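Local coordinates for WbbM protein (Klebsiella pneumoniae, PDB 6U4B), which probably works as a bifunctional glycosyltransferase that polymerises O-antigen, with a magnesium ion bound in its glycosyltransferase family 8 region, at residues Asp406-Glu417 and Pro556-Lys566; Ser300-Asp310 and Asn332-Ser343. All blocks are in the same frame, centred on the assembly; numbering follows the deposited sequence.

In the fold
Both contacts lie in the glycosyltransferase family 8 region, in series along the chain: contact 2 closes before contact 1 opens, and their centres are about 15 Å apart. Contact 2 pairs two strands of a large mixed sheet. Strand 402-405, next to 302-309 in that sheet, runs directly into the Asp-406 to Asp-408 turn of contact 1, which belongs to a separate three-stranded sheet. Helix 313-325 packs on both contacts, and Tyr-333 OH lies 2.5 Å from Asp-414 OD1, a probable hydrogen bond. The side chain of Ile-306 is about 10 Å from the magnesium ion, so contact 2 comes near the metal site without being part of it.

Contact 1 (Asp406-Glu417 and Pro556-Lys566); sequences DSDTVVKADLGE and PKMIHYAGENK. With MG (magnesium ion), chain C.
Val-410 and Ile-559 form a hydrogen-bonded antiparallel pair (Ile-559 N to Val-410 O, 2.8 Å) flanked by the non-hydrogen-bonded pairs Thr-409/His-560 and Val-411/Met-558, the axes of 409-411 and 558-560 passing 4.7 Å apart at 169°. On the face shared by Thr-409 and His-560, Thr-409 CG2 touches both Met-558 SD and His-560 CD2, at 3.6 Å each. On the other, Val-410 CG2 meets the edge of the Tyr-561 ring near Tyr-561 OH, which is bonded to Phe-575 O. With CG anti to the backbone N (chi1 -164°), the His-560 ring leans toward the aspartates, and NE2 lies 2.1 Å from the magnesium ion. Asp-406 OD2 binds the same ion at 2.1 Å, whereas Asp-408 chelates it with both oxygens through longer bonds, OD1 at 2.5 Å and OD2 at 2.7 Å. Both carboxylate planes stand nearly perpendicular to the imidazole. Second-shell groups steady the ligands: Asn-526 holds His-560 ND1, Arg-389 pairs with Asp-406 OD1, and Ala-562 CB sits over one ring face. Lys-566 NZ forms a salt bridge with the metal-bound Asp-408 OD2 (3.2 Å), its hydrogen bond weak, and bonds Tyr-561 O. Two aspartates around one serine match the DxD motif of GT-A glycosyltransferases. With three protein residues binding the ion in this apo form, the chemistry is consistent with a metal that meets a nucleotide-sugar diphosphate, as in relatives.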
loop_
_atom_site.group_PDB
_atom_site.type_symbol
_atom_site.label_atom_id
_atom_site.label_comp_id
_atom_site.label_asym_id
_atom_site.label_seq_id
_atom_site.Cartn_x
_atom_site.Cartn_y
_atom_site.Cartn_z
ATOM N N ASP A 406 -15.089 -13.847 -16.714
ATOM C CA ASP A 406 -15.128 -14.732 -15.556
ATOM C C ASP A 406 -14.577 -14.032 -14.316
ATOM O O ASP A 406 -13.705 -13.161 -14.397
ATOM C CB ASP A 406 -14.315 -15.999 -15.829
ATOM C CG ASP A 406 -15.156 -17.129 -16.388
ATOM O OD1 ASP A 406 -16.327 -16.888 -16.754
ATOM O OD2 ASP A 406 -14.641 -18.266 -16.453
ATOM N N SER A 407 -15.081 -14.438 -13.151
ATOM C CA SER A 407 -14.657 -13.820 -11.902
ATOM C C SER A 407 -13.283 -14.292 -11.448
ATOM O O SER A 407 -12.616 -13.572 -10.695
ATOM C CB SER A 407 -15.684 -14.090 -10.801
ATOM O OG SER A 407 -15.655 -15.447 -10.395
ATOM N N ASP A 408 -12.840 -15.470 -11.882
ATOM C CA ASP A 408 -11.527 -15.986 -11.489
ATOM C C ASP A 408 -10.436 -15.526 -12.451
ATOM O O ASP A 408 -9.622 -16.314 -12.938
ATOM C CB ASP A 408 -11.574 -17.507 -11.388
ATOM C CG ASP A 408 -12.050 -18.164 -12.668
ATOM O OD1 ASP A 408 -12.563 -17.448 -13.555
ATOM O OD2 ASP A 408 -11.904 -19.399 -12.789
ATOM N N THR A 409 -10.422 -14.225 -12.735
ATOM C CA THR A 409 -9.458 -13.633 -13.651
ATOM C C THR A 409 -8.890 -12.356 -13.043
ATOM O O THR A 409 -9.432 -11.802 -12.085
ATOM C CB THR A 409 -10.091 -13.300 -15.010
ATOM O OG1 THR A 409 -11.076 -12.272 -14.834
ATOM C CG2 THR A 409 -10.752 -14.531 -15.629
ATOM N N VAL A 410 -7.780 -11.898 -13.618
ATOM C CA VAL A 410 -7.299 -10.531 -13.460
ATOM C C VAL A 410 -6.878 -10.037 -14.836
ATOM O O VAL A 410 -6.343 -10.804 -15.643
ATOM C CB VAL A 410 -6.126 -10.412 -12.456
ATOM C CG1 VAL A 410 -6.566 -10.786 -11.044
ATOM C CG2 VAL A 410 -4.932 -11.252 -12.893
ATOM N N VAL A 411 -7.134 -8.764 -15.114
ATOM C CA VAL A 411 -6.750 -8.175 -16.389
ATOM C C VAL A 411 -5.405 -7.483 -16.230
ATOM O O VAL A 411 -5.039 -7.018 -15.143
ATOM C CB VAL A 411 -7.820 -7.199 -16.922
ATOM C CG1 VAL A 411 -9.172 -7.896 -17.008
ATOM C CG2 VAL A 411 -7.902 -5.961 -16.049
ATOM N N LYS A 412 -4.649 -7.438 -17.327
ATOM C CA LYS A 412 -3.389 -6.709 -17.390
ATOM C C LYS A 412 -3.452 -5.567 -18.394
ATOM O O LYS A 412 -2.406 -5.019 -18.764
ATOM C CB LYS A 412 -2.238 -7.655 -17.749
ATOM C CG LYS A 412 -2.172 -8.913 -16.897
ATOM C CD LYS A 412 -1.571 -8.635 -15.530
ATOM C CE LYS A 412 -0.100 -8.276 -15.645
ATOM N NZ LYS A 412 0.548 -8.173 -14.312
ATOM N N ALA A 413 -4.649 -5.197 -18.845
ATOM C CA ALA A 413 -4.801 -4.193 -19.884
ATOM C C ALA A 413 -6.176 -3.555 -19.765
ATOM O O ALA A 413 -7.048 -4.028 -19.031
ATOM C CB ALA A 413 -4.604 -4.798 -21.280
ATOM N N ASP A 414 -6.358 -2.463 -20.501
ATOM C CA ASP A 414 -7.639 -1.773 -20.546
ATOM C C ASP A 414 -8.675 -2.661 -21.230
ATOM O O ASP A 414 -8.507 -3.033 -22.396
ATOM C CB ASP A 414 -7.478 -0.445 -21.287
ATOM C CG ASP A 414 -8.774 0.340 -21.393
ATOM O OD1 ASP A 414 -9.778 -0.044 -20.756
ATOM O OD2 ASP A 414 -8.783 1.354 -22.123
ATOM N N LEU A 415 -9.742 -3.010 -20.507
ATOM C CA LEU A 415 -10.814 -3.795 -21.108
ATOM C C LEU A 415 -11.529 -3.032 -22.214
ATOM O O LEU A 415 -12.231 -3.644 -23.023
ATOM C CB LEU A 415 -11.824 -4.222 -20.040
ATOM C CG LEU A 415 -11.594 -5.556 -19.330
ATOM C CD1 LEU A 415 -12.702 -5.811 -18.316
ATOM C CD2 LEU A 415 -11.526 -6.689 -20.338
ATOM N N GLY A 416 -11.355 -1.711 -22.274
ATOM C CA GLY A 416 -12.036 -0.891 -23.262
ATOM C C GLY A 416 -11.655 -1.180 -24.697
ATOM O O GLY A 416 -12.457 -0.912 -25.601
ATOM N N GLU A 417 -10.452 -1.705 -24.935
ATOM C CA GLU A 417 -10.057 -1.978 -26.312
ATOM C C GLU A 417 -10.769 -3.197 -26.888
ATOM O O GLU A 417 -10.797 -3.360 -28.114
ATOM C CB GLU A 417 -8.539 -2.144 -26.427
ATOM C CG GLU A 417 -7.902 -3.091 -25.426
ATOM C CD GLU A 417 -6.385 -2.959 -25.390
ATOM O OE1 GLU A 417 -5.692 -3.804 -25.998
ATOM O OE2 GLU A 417 -5.884 -1.998 -24.767
ATOM N N PRO A 556 0.395 -11.408 -21.218
ATOM C CA PRO A 556 -1.060 -11.599 -21.186
ATOM C C PRO A 556 -1.791 -10.278 -21.032
ATOM O O PRO A 556 -1.293 -9.330 -20.420
ATOM C CB PRO A 556 -1.281 -12.496 -19.960
ATOM C CG PRO A 556 0.079 -13.021 -19.595
ATOM C CD PRO A 556 1.043 -11.961 -20.020
ATOM N N LYS A 557 -2.990 -10.223 -21.611
ATOM C CA LYS A 557 -3.898 -9.116 -21.352
ATOM C C LYS A 557 -4.987 -9.477 -20.354
ATOM O O LYS A 557 -5.543 -8.577 -19.712
ATOM C CB LYS A 557 -4.519 -8.622 -22.663
ATOM C CG LYS A 557 -3.486 -8.002 -23.592
ATOM C CD LYS A 557 -4.110 -7.293 -24.778
ATOM C CE LYS A 557 -3.048 -6.537 -25.566
ATOM N NZ LYS A 557 -3.570 -5.997 -26.851
ATOM N N MET A 558 -5.284 -10.767 -20.200
ATOM C CA MET A 558 -6.130 -11.251 -19.118
ATOM C C MET A 558 -5.617 -12.621 -18.708
ATOM O O MET A 558 -5.347 -13.465 -19.566
ATOM C CB MET A 558 -7.607 -11.324 -19.536
ATOM C CG MET A 558 -8.536 -11.895 -18.466
ATOM S SD MET A 558 -8.659 -13.700 -18.457
ATOM C CE MET A 558 -10.053 -13.964 -19.556
ATOM N N ILE A 559 -5.493 -12.832 -17.404
ATOM C CA ILE A 559 -5.017 -14.089 -16.842
ATOM C C ILE A 559 -6.219 -14.825 -16.269
ATOM O O ILE A 559 -6.956 -14.276 -15.444
ATOM C CB ILE A 559 -3.947 -13.849 -15.769
ATOM C CG1 ILE A 559 -2.739 -13.141 -16.384
ATOM C CG2 ILE A 559 -3.547 -15.159 -15.112
ATOM C CD1 ILE A 559 -1.798 -12.526 -15.369
ATOM N N HIS A 560 -6.424 -16.063 -16.707
ATOM C CA HIS A 560 -7.575 -16.859 -16.306
ATOM C C HIS A 560 -7.101 -17.947 -15.350
ATOM O O HIS A 560 -6.394 -18.876 -15.757
ATOM C CB HIS A 560 -8.270 -17.459 -17.527
ATOM C CG HIS A 560 -9.653 -17.959 -17.249
ATOM N ND1 HIS A 560 -10.488 -18.431 -18.238
ATOM C CD2 HIS A 560 -10.349 -18.055 -16.091
ATOM C CE1 HIS A 560 -11.639 -18.797 -17.702
ATOM N NE2 HIS A 560 -11.580 -18.579 -16.401
ATOM N N TYR A 561 -7.502 -17.842 -14.083
ATOM C CA TYR A 561 -7.146 -18.859 -13.103
ATOM C C TYR A 561 -8.150 -20.003 -13.124
ATOM O O TYR A 561 -8.640 -20.433 -12.075
ATOM C CB TYR A 561 -7.049 -18.253 -11.708
ATOM C CG TYR A 561 -6.044 -17.135 -11.632
ATOM C CD1 TYR A 561 -6.442 -15.813 -11.759
ATOM C CD2 TYR A 561 -4.690 -17.400 -11.470
ATOM C CE1 TYR A 561 -5.525 -14.785 -11.706
ATOM C CE2 TYR A 561 -3.765 -16.379 -11.414
ATOM C CZ TYR A 561 -4.190 -15.075 -11.533
ATOM O OH TYR A 561 -3.277 -14.051 -11.479
ATOM N N ALA A 562 -8.450 -20.508 -14.316
ATOM C CA ALA A 562 -9.398 -21.602 -14.439
ATOM C C ALA A 562 -8.790 -22.894 -13.917
ATOM O O ALA A 562 -7.639 -23.226 -14.211
ATOM C CB ALA A 562 -9.832 -21.773 -15.893
ATOM N N GLY A 563 -9.569 -23.620 -13.124
ATOM C CA GLY A 563 -9.138 -24.919 -12.656
ATOM C C GLY A 563 -9.247 -25.113 -11.160
ATOM O O GLY A 563 -10.071 -24.482 -10.489
ATOM N N GLU A 564 -8.393 -25.987 -10.630
ATOM C CA GLU A 564 -8.447 -26.429 -9.243
ATOM C C GLU A 564 -7.584 -25.584 -8.314
ATOM O O GLU A 564 -7.977 -25.329 -7.170
ATOM C CB GLU A 564 -8.020 -27.897 -9.166
ATOM C CG GLU A 564 -6.864 -28.242 -10.103
ATOM C CD GLU A 564 -6.530 -29.721 -10.113
ATOM O OE1 GLU A 564 -6.828 -30.406 -9.113
ATOM O OE2 GLU A 564 -5.975 -30.201 -11.124
ATOM N N ASN A 565 -6.416 -25.144 -8.777
ATOM C CA ASN A 565 -5.458 -24.419 -7.943
ATOM C C ASN A 565 -5.648 -22.922 -8.161
ATOM O O ASN A 565 -5.128 -22.350 -9.123
ATOM C CB ASN A 565 -4.032 -24.856 -8.260
ATOM C CG ASN A 565 -3.785 -26.314 -7.931
ATOM O OD1 ASN A 565 -4.224 -26.810 -6.892
ATOM N ND2 ASN A 565 -3.090 -27.013 -8.822
ATOM N N LYS A 566 -6.386 -22.289 -7.253
ATOM C CA LYS A 566 -6.685 -20.865 -7.318
ATOM C C LYS A 566 -5.659 -20.075 -6.508
ATOM O O LYS A 566 -5.199 -20.545 -5.463
ATOM C CB LYS A 566 -8.085 -20.588 -6.780
ATOM C CG LYS A 566 -9.077 -21.725 -6.997
ATOM C CD LYS A 566 -9.383 -21.959 -8.472
ATOM C CE LYS A 566 -10.113 -20.777 -9.084
ATOM N NZ LYS A 566 -10.881 -21.158 -10.301
HETATM MG MG MG C . -13.151 -19.194 -15.220
#

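Contact 2 (Ser300-Asp310 and Asn332-Ser343); sequences SAVPVVISFDD and NYDIVVLENKVS
Strands 302-309 and 333-340 are a parallel pair within the large mixed sheet, the two strands of a beta-alpha-beta unit whose connecting helix is 313-325. The evidence is a one-to-one register from Val-302/Tyr-333 to Phe-308/Glu-339, with axes 4.5 Å apart at closest and 18° from parallel. Backbone bonds alternate along it, from Val-302 N to Asn-332 O (2.7 Å) as far as Leu-338 N to Ile-306 O (2.7 Å); the next, Phe-308 N to Leu-338 O, is weak, and Asn-340 N to Phe-308 O resumes the series. At the weak bond a water joins in, bonded to Ser-307 OG and donating to Leu-338 O. On the face of Val-302, Val-304 and Ile-306, Tyr-333 and Val-302 lie side by side, Tyr-333 CD1 approaching Val-302 CB. Further along, Ile-306 CD1 touches Ile-335 CG2 at 3.9 Å. Phe-308 CG sits between its backbone N and carbonyl carbon (chi1 53°), which lays the ring back along the pair so that Val-337 CG1 makes a CH-pi contact over its face, 3.9 Å from the centroid. The opposite face carries Val-305 CG1 against Leu-338 CD1, at 3.9 Å. At the C-terminal end Asp-310 OD2 receives Ser-343 N (2.7 Å, N-H...O 168°) from above the carboxylate plane; OD2 also accepts from Asn-346 ND2, and Ser-343 is itself the N-cap of helix 344-352. Strands 402-405 and 360-366 flank the pair beyond 302-309 and 333-340 respectively, while helix 313-325 packs on Val-304, Ile-306 and Phe-308.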
loop_
_atom_site.group_PDB
_atom_site.type_symbol
_atom_site.label_atom_id
_atom_site.label_comp_id
_atom_site.label_asym_id
_atom_site.label_seq_id
_atom_site.Cartn_x
_atom_site.Cartn_y
_atom_site.Cartn_z
ATOM N N SER A 300 -21.511 7.184 -22.344
ATOM C CA SER A 300 -20.625 6.269 -23.049
ATOM C C SER A 300 -19.658 5.675 -22.037
ATOM O O SER A 300 -18.990 6.417 -21.309
ATOM C CB SER A 300 -19.858 6.978 -24.168
ATOM O OG SER A 300 -18.946 7.923 -23.636
ATOM N N ALA A 301 -19.588 4.347 -21.990
ATOM C CA ALA A 301 -18.730 3.670 -21.028
ATOM C C ALA A 301 -18.411 2.274 -21.540
ATOM O O ALA A 301 -18.940 1.825 -22.560
ATOM C CB ALA A 301 -19.386 3.601 -19.647
ATOM N N VAL A 302 -17.530 1.597 -20.812
ATOM C CA VAL A 302 -17.185 0.202 -21.066
ATOM C C VAL A 302 -18.013 -0.669 -20.127
ATOM O O VAL A 302 -17.690 -0.771 -18.934
ATOM C CB VAL A 302 -15.681 -0.049 -20.872
ATOM C CG1 VAL A 302 -15.347 -1.514 -21.130
ATOM C CG2 VAL A 302 -14.869 0.864 -21.776
ATOM N N PRO A 303 -19.086 -1.299 -20.609
ATOM C CA PRO A 303 -19.917 -2.141 -19.735
ATOM C C PRO A 303 -19.234 -3.476 -19.481
ATOM O O PRO A 303 -18.938 -4.225 -20.416
ATOM C CB PRO A 303 -21.217 -2.313 -20.535
ATOM C CG PRO A 303 -21.138 -1.302 -21.656
ATOM C CD PRO A 303 -19.680 -1.151 -21.944
ATOM N N VAL A 304 -18.990 -3.776 -18.209
ATOM C CA VAL A 304 -18.309 -4.997 -17.795
ATOM C C VAL A 304 -19.244 -5.773 -16.881
ATOM O O VAL A 304 -19.743 -5.229 -15.889
ATOM C CB VAL A 304 -16.977 -4.691 -17.088
ATOM C CG1 VAL A 304 -16.309 -5.981 -16.639
ATOM C CG2 VAL A 304 -16.064 -3.893 -18.009
ATOM N N VAL A 305 -19.475 -7.040 -17.209
ATOM C CA VAL A 305 -20.417 -7.879 -16.480
ATOM C C VAL A 305 -19.658 -9.033 -15.843
ATOM O O VAL A 305 -18.926 -9.759 -16.528
ATOM C CB VAL A 305 -21.540 -8.394 -17.397
ATOM C CG1 VAL A 305 -22.466 -9.321 -16.625
ATOM C CG2 VAL A 305 -22.311 -7.222 -17.958
ATOM N N ILE A 306 -19.835 -9.193 -14.535
ATOM C CA ILE A 306 -19.198 -10.246 -13.757
ATOM C C ILE A 306 -20.277 -10.957 -12.952
ATOM O O ILE A 306 -21.296 -10.364 -12.586
ATOM C CB ILE A 306 -18.101 -9.685 -12.824
ATOM C CG1 ILE A 306 -17.273 -8.619 -13.543
ATOM C CG2 ILE A 306 -17.198 -10.801 -12.330
ATOM C CD1 ILE A 306 -16.391 -7.803 -12.620
ATOM N N SER A 307 -20.046 -12.236 -12.670
ATOM C CA SER A 307 -20.997 -13.042 -11.918
ATOM C C SER A 307 -20.246 -13.890 -10.904
ATOM O O SER A 307 -19.316 -14.615 -11.269
ATOM C CB SER A 307 -21.824 -13.932 -12.855
ATOM O OG SER A 307 -22.647 -14.825 -12.130
ATOM N N PHE A 308 -20.646 -13.797 -9.637
ATOM C CA PHE A 308 -20.065 -14.650 -8.609
ATOM C C PHE A 308 -20.961 -14.652 -7.380
ATOM O O PHE A 308 -21.823 -13.784 -7.208
ATOM C CB PHE A 308 -18.639 -14.210 -8.235
ATOM C CG PHE A 308 -18.517 -12.756 -7.858
ATOM C CD1 PHE A 308 -18.081 -11.821 -8.784
ATOM C CD2 PHE A 308 -18.811 -12.329 -6.571
ATOM C CE1 PHE A 308 -17.952 -10.487 -8.439
ATOM C CE2 PHE A 308 -18.688 -10.995 -6.220
ATOM C CZ PHE A 308 -18.257 -10.072 -7.155
ATOM N N ASP A 309 -20.749 -15.653 -6.531
ATOM C CA ASP A 309 -21.395 -15.741 -5.235
ATOM C C ASP A 309 -20.447 -15.192 -4.171
ATOM O O ASP A 309 -19.376 -14.655 -4.476
ATOM C CB ASP A 309 -21.829 -17.185 -4.949
ATOM C CG ASP A 309 -20.677 -18.177 -5.020
ATOM O OD1 ASP A 309 -19.504 -17.750 -5.037
ATOM O OD2 ASP A 309 -20.948 -19.396 -5.066
ATOM N N ASP A 310 -20.828 -15.342 -2.902
ATOM C CA ASP A 310 -20.026 -14.760 -1.831
ATOM C C ASP A 310 -18.668 -15.442 -1.712
ATOM O O ASP A 310 -17.664 -14.787 -1.413
ATOM C CB ASP A 310 -20.787 -14.829 -0.509
ATOM C CG ASP A 310 -20.113 -14.033 0.590
ATOM O OD1 ASP A 310 -19.526 -14.650 1.503
ATOM O OD2 ASP A 310 -20.151 -12.785 0.530
ATOM N N ASN A 332 -15.037 5.764 -19.259
ATOM C CA ASN A 332 -15.906 5.392 -18.155
ATOM C C ASN A 332 -16.118 3.885 -18.166
ATOM O O ASN A 332 -16.071 3.243 -19.220
ATOM C CB ASN A 332 -17.250 6.114 -18.241
ATOM C CG ASN A 332 -17.105 7.617 -18.181
ATOM O OD1 ASN A 332 -16.195 8.139 -17.537
ATOM N ND2 ASN A 332 -18.002 8.327 -18.856
ATOM N N TYR A 333 -16.341 3.318 -16.983
ATOM C CA TYR A 333 -16.454 1.874 -16.826
ATOM C C TYR A 333 -17.696 1.556 -16.008
ATOM O O TYR A 333 -17.802 1.961 -14.845
ATOM C CB TYR A 333 -15.194 1.295 -16.173
ATOM C CG TYR A 333 -13.961 1.439 -17.042
ATOM C CD1 TYR A 333 -13.482 0.370 -17.789
ATOM C CD2 TYR A 333 -13.285 2.653 -17.125
ATOM C CE1 TYR A 333 -12.358 0.504 -18.588
ATOM C CE2 TYR A 333 -12.167 2.796 -17.923
ATOM C CZ TYR A 333 -11.705 1.719 -18.650
ATOM O OH TYR A 333 -10.588 1.864 -19.441
ATOM N N ASP A 334 -18.627 0.831 -16.623
ATOM C CA ASP A 334 -19.935 0.502 -16.058
ATOM C C ASP A 334 -19.901 -0.977 -15.678
ATOM O O ASP A 334 -20.201 -1.849 -16.494
ATOM C CB ASP A 334 -21.038 0.816 -17.074
ATOM C CG ASP A 334 -22.444 0.556 -16.542
ATOM O OD1 ASP A 334 -22.604 -0.001 -15.435
ATOM O OD2 ASP A 334 -23.405 0.919 -17.253
ATOM N N ILE A 335 -19.527 -1.254 -14.433
ATOM C CA ILE A 335 -19.372 -2.620 -13.948
ATOM C C ILE A 335 -20.659 -3.041 -13.257
ATOM O O ILE A 335 -21.166 -2.328 -12.380
ATOM C CB ILE A 335 -18.170 -2.746 -12.997
ATOM C CG1 ILE A 335 -16.905 -2.187 -13.652
ATOM C CG2 ILE A 335 -17.968 -4.196 -12.600
ATOM C CD1 ILE A 335 -15.660 -2.322 -12.796
ATOM N N VAL A 336 -21.193 -4.194 -13.650
ATOM C CA VAL A 336 -22.387 -4.761 -13.033
ATOM C C VAL A 336 -22.062 -6.180 -12.597
ATOM O O VAL A 336 -21.644 -7.005 -13.419
ATOM C CB VAL A 336 -23.595 -4.753 -13.983
ATOM C CG1 VAL A 336 -24.769 -5.478 -13.344
ATOM C CG2 VAL A 336 -23.978 -3.325 -14.347
ATOM N N VAL A 337 -22.257 -6.467 -11.314
ATOM C CA VAL A 337 -22.023 -7.795 -10.761
ATOM C C VAL A 337 -23.363 -8.500 -10.607
ATOM O O VAL A 337 -24.238 -8.036 -9.864
ATOM C CB VAL A 337 -21.283 -7.723 -9.418
ATOM C CG1 VAL A 337 -21.316 -9.079 -8.728
ATOM C CG2 VAL A 337 -19.842 -7.258 -9.627
ATOM N N LEU A 338 -23.530 -9.618 -11.313
ATOM C CA LEU A 338 -24.678 -10.496 -11.112
ATOM C C LEU A 338 -24.381 -11.345 -9.886
ATOM O O LEU A 338 -23.716 -12.379 -9.981
ATOM C CB LEU A 338 -24.922 -11.359 -12.344
ATOM C CG LEU A 338 -24.954 -10.596 -13.670
ATOM C CD1 LEU A 338 -25.153 -11.549 -14.843
ATOM C CD2 LEU A 338 -26.043 -9.544 -13.636
ATOM N N GLU A 339 -24.866 -10.908 -8.727
ATOM C CA GLU A 339 -24.462 -11.483 -7.453
ATOM C C GLU A 339 -25.438 -12.562 -7.008
ATOM O O GLU A 339 -26.653 -12.435 -7.186
ATOM C CB GLU A 339 -24.344 -10.401 -6.376
ATOM C CG GLU A 339 -25.609 -9.586 -6.123
ATOM C CD GLU A 339 -26.477 -10.170 -5.020
ATOM O OE1 GLU A 339 -27.691 -9.879 -5.002
ATOM O OE2 GLU A 339 -25.948 -10.922 -4.174
ATOM N N ASN A 340 -24.894 -13.629 -6.436
ATOM C CA ASN A 340 -25.666 -14.739 -5.883
ATOM C C ASN A 340 -25.413 -14.763 -4.377
ATOM O O ASN A 340 -24.528 -15.469 -3.889
ATOM C CB ASN A 340 -25.280 -16.063 -6.548
ATOM C CG ASN A 340 -26.016 -17.255 -5.955
ATOM O OD1 ASN A 340 -27.054 -17.106 -5.309
ATOM N ND2 ASN A 340 -25.475 -18.450 -6.172
ATOM N N LYS A 341 -26.206 -13.975 -3.645
ATOM C CA LYS A 341 -26.154 -13.920 -2.186
ATOM C C LYS A 341 -24.757 -13.554 -1.685
ATOM O O LYS A 341 -24.237 -14.149 -0.739
ATOM C CB LYS A 341 -26.638 -15.233 -1.571
ATOM C CG LYS A 341 -28.101 -15.536 -1.882
ATOM C CD LYS A 341 -28.511 -16.906 -1.380
ATOM C CE LYS A 341 -29.916 -17.267 -1.842
ATOM N NZ LYS A 341 -30.957 -16.376 -1.253
ATOM N N VAL A 342 -24.145 -12.561 -2.330
ATOM C CA VAL A 342 -22.927 -11.970 -1.798
ATOM C C VAL A 342 -23.278 -11.166 -0.555
ATOM O O VAL A 342 -24.294 -10.456 -0.519
ATOM C CB VAL A 342 -22.238 -11.099 -2.861
ATOM C CG1 VAL A 342 -20.945 -10.508 -2.316
ATOM C CG2 VAL A 342 -21.962 -11.918 -4.111
ATOM N N SER A 343 -22.449 -11.290 0.480
ATOM C CA SER A 343 -22.750 -10.680 1.766
ATOM C C SER A 343 -22.823 -9.161 1.643
ATOM O O SER A 343 -22.249 -8.552 0.735
ATOM C CB SER A 343 -21.694 -11.065 2.802
ATOM O OG SER A 343 -20.453 -10.441 2.516
HETATM O O HOH W 1 -23.684 -15.520 -9.649
HETATM O O HOH W 2 -23.418 -16.919 -2.090
#